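Local coordinates for protein 2-hydroxyhepta-2,4-diene-1,7-dioate isomerase (Corynebacterium glutamicum, PDB 4DBF) that probably acts as a magnesium-dependent lyase of the fumarylacetoacetate hydrolase family, with oxaloacetate decarboxylase activity, at residues L75-N89 with L105-G119. Numbering follows the deposited sequence.
Sequences LAPMLPSKVVAIGRN and LPPTLFLKPPTAVTG
Ala85 lies under the ring of Phe110. Ala85 CB sits over one face of the Phe110 ring, offset toward the rim, 3.4 Å from Phe110 CZ: a CH-pi contact. Phe110 has chi1 68°, with CG between its backbone N and carbonyl carbon, and this swings the ring back across Ala85. Gly87 N lies in the ring plane at the edge, 3.8 Å from Phe110 CE1, as a packing contact. On the other face of the sheet, Val84 CG1 meets Leu109 CG at 3.6 Å, and Val84 CG2 lies beside Leu111 CD2. Strands 83-87 and 108-112 form an antiparallel pair in the FAH-family domain. Ala85-Phe110 and Gly87-Thr108 are hydrogen-bonded pairs, each with two backbone hydrogen bonds. Beyond the strand end, Arg88 NE donates a hydrogen bond to Pro106 O at 3.1 Å, almost in the guanidinium plane but above the carbonyl plane. Thr108 CG2 lies over one guanidinium face, offset toward the rim, and Leu105 CB over the opposite face, near NE. At the other end, Val117 CG2 touches Pro80 CG and Val83 CG2, each at 4.0 Å. Helix 235-243 packs on Val84, Ile86 and Leu109. The Phe110 side chain is about 4 Å from the bound magnesium, and Trp180 meets its ring edge-to-face. Lys112 NZ forms a salt bridge with the magnesium ligand Asp167 and also hydrogen-bonds to Lys184 O and Phe189 O.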
# COMPACT_ATOMS: atom_id res chain seq x y z
N LEU A 75 9.50 -18.35 5.44
CA LEU A 75 9.44 -16.94 5.10
C LEU A 75 8.01 -16.45 5.28
O LEU A 75 7.16 -17.20 5.50
CB LEU A 75 9.88 -16.70 3.67
CG LEU A 75 11.20 -17.27 3.18
CD1 LEU A 75 11.40 -17.05 1.72
CD2 LEU A 75 12.35 -16.71 3.95
N ALA A 76 7.77 -15.16 5.17
CA ALA A 76 6.42 -14.66 5.11
C ALA A 76 5.73 -15.45 4.02
O ALA A 76 6.23 -15.56 2.99
CB ALA A 76 6.40 -13.19 4.79
N PRO A 77 4.57 -16.00 4.30
CA PRO A 77 3.91 -16.88 3.35
C PRO A 77 3.38 -16.23 2.09
O PRO A 77 3.04 -16.92 1.21
CB PRO A 77 2.81 -17.53 4.17
CG PRO A 77 2.55 -16.62 5.26
CD PRO A 77 3.86 -15.99 5.58
N MET A 78 3.32 -14.93 2.02
CA MET A 78 2.95 -14.20 0.82
C MET A 78 3.78 -12.92 0.68
O MET A 78 4.27 -12.40 1.63
CB MET A 78 1.52 -13.69 0.86
CG MET A 78 0.45 -14.70 0.58
SD MET A 78 0.41 -15.43 -1.04
CE MET A 78 -0.25 -17.00 -0.58
N LEU A 79 3.80 -12.41 -0.52
CA LEU A 79 4.30 -11.10 -0.80
C LEU A 79 3.12 -10.28 -1.26
O LEU A 79 2.87 -10.15 -2.40
CB LEU A 79 5.37 -11.17 -1.85
CG LEU A 79 6.61 -11.94 -1.48
CD1 LEU A 79 7.60 -11.83 -2.61
CD2 LEU A 79 7.20 -11.47 -0.19
N PRO A 80 2.38 -9.76 -0.32
CA PRO A 80 1.13 -9.12 -0.65
C PRO A 80 1.29 -7.80 -1.38
O PRO A 80 2.17 -7.11 -1.04
CB PRO A 80 0.50 -8.88 0.69
CG PRO A 80 1.63 -8.81 1.62
CD PRO A 80 2.69 -9.67 1.10
N SER A 81 0.38 -7.48 -2.29
CA SER A 81 0.34 -6.18 -2.96
C SER A 81 0.00 -5.07 -1.98
O SER A 81 0.51 -4.00 -2.08
CB SER A 81 -0.62 -6.16 -4.16
OG SER A 81 -1.90 -5.85 -3.79
N LYS A 82 -0.85 -5.37 -1.04
CA LYS A 82 -1.12 -4.50 0.06
C LYS A 82 -1.60 -5.26 1.29
O LYS A 82 -1.99 -6.37 1.20
CB LYS A 82 -2.11 -3.43 -0.32
CG LYS A 82 -3.41 -3.95 -0.89
CD LYS A 82 -4.28 -2.83 -1.38
CE LYS A 82 -5.63 -3.32 -1.82
NZ LYS A 82 -5.59 -4.16 -3.01
N VAL A 83 -1.52 -4.59 2.42
CA VAL A 83 -1.96 -5.10 3.68
C VAL A 83 -3.00 -4.14 4.23
O VAL A 83 -2.72 -3.00 4.43
CB VAL A 83 -0.83 -5.24 4.69
CG1 VAL A 83 -1.39 -5.76 6.00
CG2 VAL A 83 0.26 -6.09 4.12
N VAL A 84 -4.21 -4.62 4.39
CA VAL A 84 -5.29 -3.77 4.85
C VAL A 84 -5.63 -4.18 6.25
O VAL A 84 -5.81 -5.31 6.50
CB VAL A 84 -6.54 -3.86 3.99
CG1 VAL A 84 -7.58 -2.89 4.49
CG2 VAL A 84 -6.23 -3.63 2.53
N ALA A 85 -5.64 -3.22 7.14
CA ALA A 85 -5.80 -3.49 8.53
C ALA A 85 -6.95 -2.71 9.17
O ALA A 85 -7.27 -1.67 8.73
CB ALA A 85 -4.52 -3.23 9.26
N ILE A 86 -7.54 -3.27 10.19
CA ILE A 86 -8.66 -2.65 10.89
C ILE A 86 -8.25 -2.21 12.30
O ILE A 86 -7.77 -2.99 13.08
CB ILE A 86 -9.88 -3.58 11.02
CG1 ILE A 86 -10.18 -4.30 9.72
CG2 ILE A 86 -11.11 -2.82 11.45
CD1 ILE A 86 -10.42 -3.37 8.57
N GLY A 87 -8.46 -0.95 12.59
CA GLY A 87 -8.31 -0.45 13.93
C GLY A 87 -9.65 -0.34 14.64
O GLY A 87 -10.67 -0.29 14.04
N ARG A 88 -9.58 -0.28 15.94
CA ARG A 88 -10.73 -0.27 16.81
C ARG A 88 -11.74 -1.34 16.56
O ARG A 88 -12.88 -1.06 16.59
CB ARG A 88 -11.43 1.06 16.74
CG ARG A 88 -10.49 2.21 16.91
CD ARG A 88 -11.19 3.51 17.08
NE ARG A 88 -11.52 4.15 15.84
CZ ARG A 88 -10.76 5.03 15.25
NH1 ARG A 88 -9.60 5.36 15.78
NH2 ARG A 88 -11.16 5.56 14.14
N ASN A 89 -11.30 -2.55 16.32
CA ASN A 89 -12.21 -3.64 16.08
C ASN A 89 -12.42 -4.59 17.22
O ASN A 89 -13.12 -5.54 17.07
CB ASN A 89 -11.77 -4.44 14.86
CG ASN A 89 -12.91 -5.20 14.23
OD1 ASN A 89 -14.02 -4.75 14.22
ND2 ASN A 89 -12.62 -6.37 13.74
N LEU A 105 -15.85 5.59 18.57
CA LEU A 105 -15.41 5.68 17.21
C LEU A 105 -15.40 4.30 16.62
O LEU A 105 -14.94 3.38 17.22
CB LEU A 105 -14.00 6.23 17.14
CG LEU A 105 -13.58 7.50 17.85
CD1 LEU A 105 -12.56 7.23 18.93
CD2 LEU A 105 -13.07 8.54 16.87
N PRO A 106 -15.96 4.17 15.46
CA PRO A 106 -16.14 2.84 14.92
C PRO A 106 -14.86 2.32 14.32
O PRO A 106 -13.94 3.05 14.17
CB PRO A 106 -17.18 3.05 13.87
CG PRO A 106 -17.00 4.42 13.46
CD PRO A 106 -16.66 5.17 14.68
N PRO A 107 -14.83 1.05 14.03
CA PRO A 107 -13.68 0.45 13.36
C PRO A 107 -13.25 1.24 12.15
O PRO A 107 -14.05 1.78 11.48
CB PRO A 107 -14.20 -0.91 12.96
CG PRO A 107 -15.17 -1.25 14.02
CD PRO A 107 -15.87 0.05 14.26
N THR A 108 -11.97 1.28 11.89
CA THR A 108 -11.44 2.05 10.81
C THR A 108 -10.39 1.25 10.07
O THR A 108 -9.69 0.51 10.66
CB THR A 108 -10.83 3.35 11.35
OG1 THR A 108 -10.57 4.26 10.30
CG2 THR A 108 -9.58 3.07 12.11
N LEU A 109 -10.31 1.45 8.78
CA LEU A 109 -9.39 0.77 7.93
C LEU A 109 -8.09 1.55 7.83
O LEU A 109 -8.10 2.72 7.82
CB LEU A 109 -10.04 0.66 6.57
CG LEU A 109 -9.43 0.05 5.35
CD1 LEU A 109 -10.54 -0.25 4.35
CD2 LEU A 109 -8.46 1.02 4.77
N PHE A 110 -6.98 0.86 7.74
CA PHE A 110 -5.73 1.50 7.38
C PHE A 110 -4.82 0.55 6.59
O PHE A 110 -5.13 -0.60 6.43
CB PHE A 110 -5.04 2.12 8.60
CG PHE A 110 -4.54 1.14 9.58
CD1 PHE A 110 -5.35 0.63 10.52
CD2 PHE A 110 -3.25 0.76 9.57
CE1 PHE A 110 -4.91 -0.28 11.42
CE2 PHE A 110 -2.79 -0.16 10.46
CZ PHE A 110 -3.62 -0.69 11.38
N LEU A 111 -3.74 1.09 6.09
CA LEU A 111 -2.82 0.32 5.27
C LEU A 111 -1.46 0.16 5.92
O LEU A 111 -1.00 1.06 6.50
CB LEU A 111 -2.66 0.97 3.92
CG LEU A 111 -3.92 1.17 3.09
CD1 LEU A 111 -3.72 2.04 1.89
CD2 LEU A 111 -4.50 -0.14 2.72
N LYS A 112 -0.87 -1.01 5.76
CA LYS A 112 0.55 -1.21 6.00
C LYS A 112 1.19 -1.49 4.65
O LYS A 112 0.63 -2.19 3.89
CB LYS A 112 0.84 -2.36 6.96
CG LYS A 112 0.48 -2.14 8.41
CD LYS A 112 0.50 -3.42 9.24
CE LYS A 112 1.83 -3.70 9.90
NZ LYS A 112 2.09 -2.93 11.12
N PRO A 113 2.34 -0.90 4.37
CA PRO A 113 2.99 -1.07 3.10
C PRO A 113 3.63 -2.44 3.01
O PRO A 113 4.00 -2.95 4.03
CB PRO A 113 4.06 -0.01 3.14
CG PRO A 113 4.46 0.02 4.54
CD PRO A 113 3.21 -0.21 5.32
N PRO A 114 3.76 -2.99 1.81
CA PRO A 114 4.36 -4.32 1.60
C PRO A 114 5.77 -4.47 2.15
O PRO A 114 6.21 -5.51 2.54
CB PRO A 114 4.37 -4.45 0.09
CG PRO A 114 3.32 -3.56 -0.38
CD PRO A 114 3.28 -2.42 0.57
N THR A 115 6.45 -3.36 2.17
CA THR A 115 7.77 -3.26 2.71
C THR A 115 7.84 -3.46 4.23
O THR A 115 8.88 -3.67 4.74
CB THR A 115 8.40 -1.92 2.33
OG1 THR A 115 7.46 -0.88 2.45
CG2 THR A 115 8.85 -1.98 0.93
N ALA A 116 6.73 -3.42 4.91
CA ALA A 116 6.70 -3.69 6.33
C ALA A 116 6.74 -5.18 6.63
O ALA A 116 7.11 -5.59 7.67
CB ALA A 116 5.49 -3.07 6.97
N VAL A 117 6.31 -5.96 5.68
CA VAL A 117 6.17 -7.38 5.83
C VAL A 117 7.51 -8.06 6.04
O VAL A 117 8.45 -7.77 5.40
CB VAL A 117 5.44 -8.00 4.63
CG1 VAL A 117 5.38 -9.49 4.78
CG2 VAL A 117 4.06 -7.41 4.50
N THR A 118 7.55 -8.94 7.01
CA THR A 118 8.65 -9.85 7.22
C THR A 118 8.17 -11.24 7.68
O THR A 118 7.01 -11.45 7.88
CB THR A 118 9.73 -9.25 8.16
OG1 THR A 118 10.93 -10.01 8.08
CG2 THR A 118 9.28 -9.29 9.56
N GLY A 119 9.09 -12.17 7.81
CA GLY A 119 8.71 -13.52 8.12
C GLY A 119 8.99 -13.98 9.52
O GLY A 119 9.51 -13.25 10.30
O HOH W 1 -0.77 -1.75 1.93
O HOH W 2 -14.95 0.68 17.61
O HOH W 3 -13.85 5.44 13.02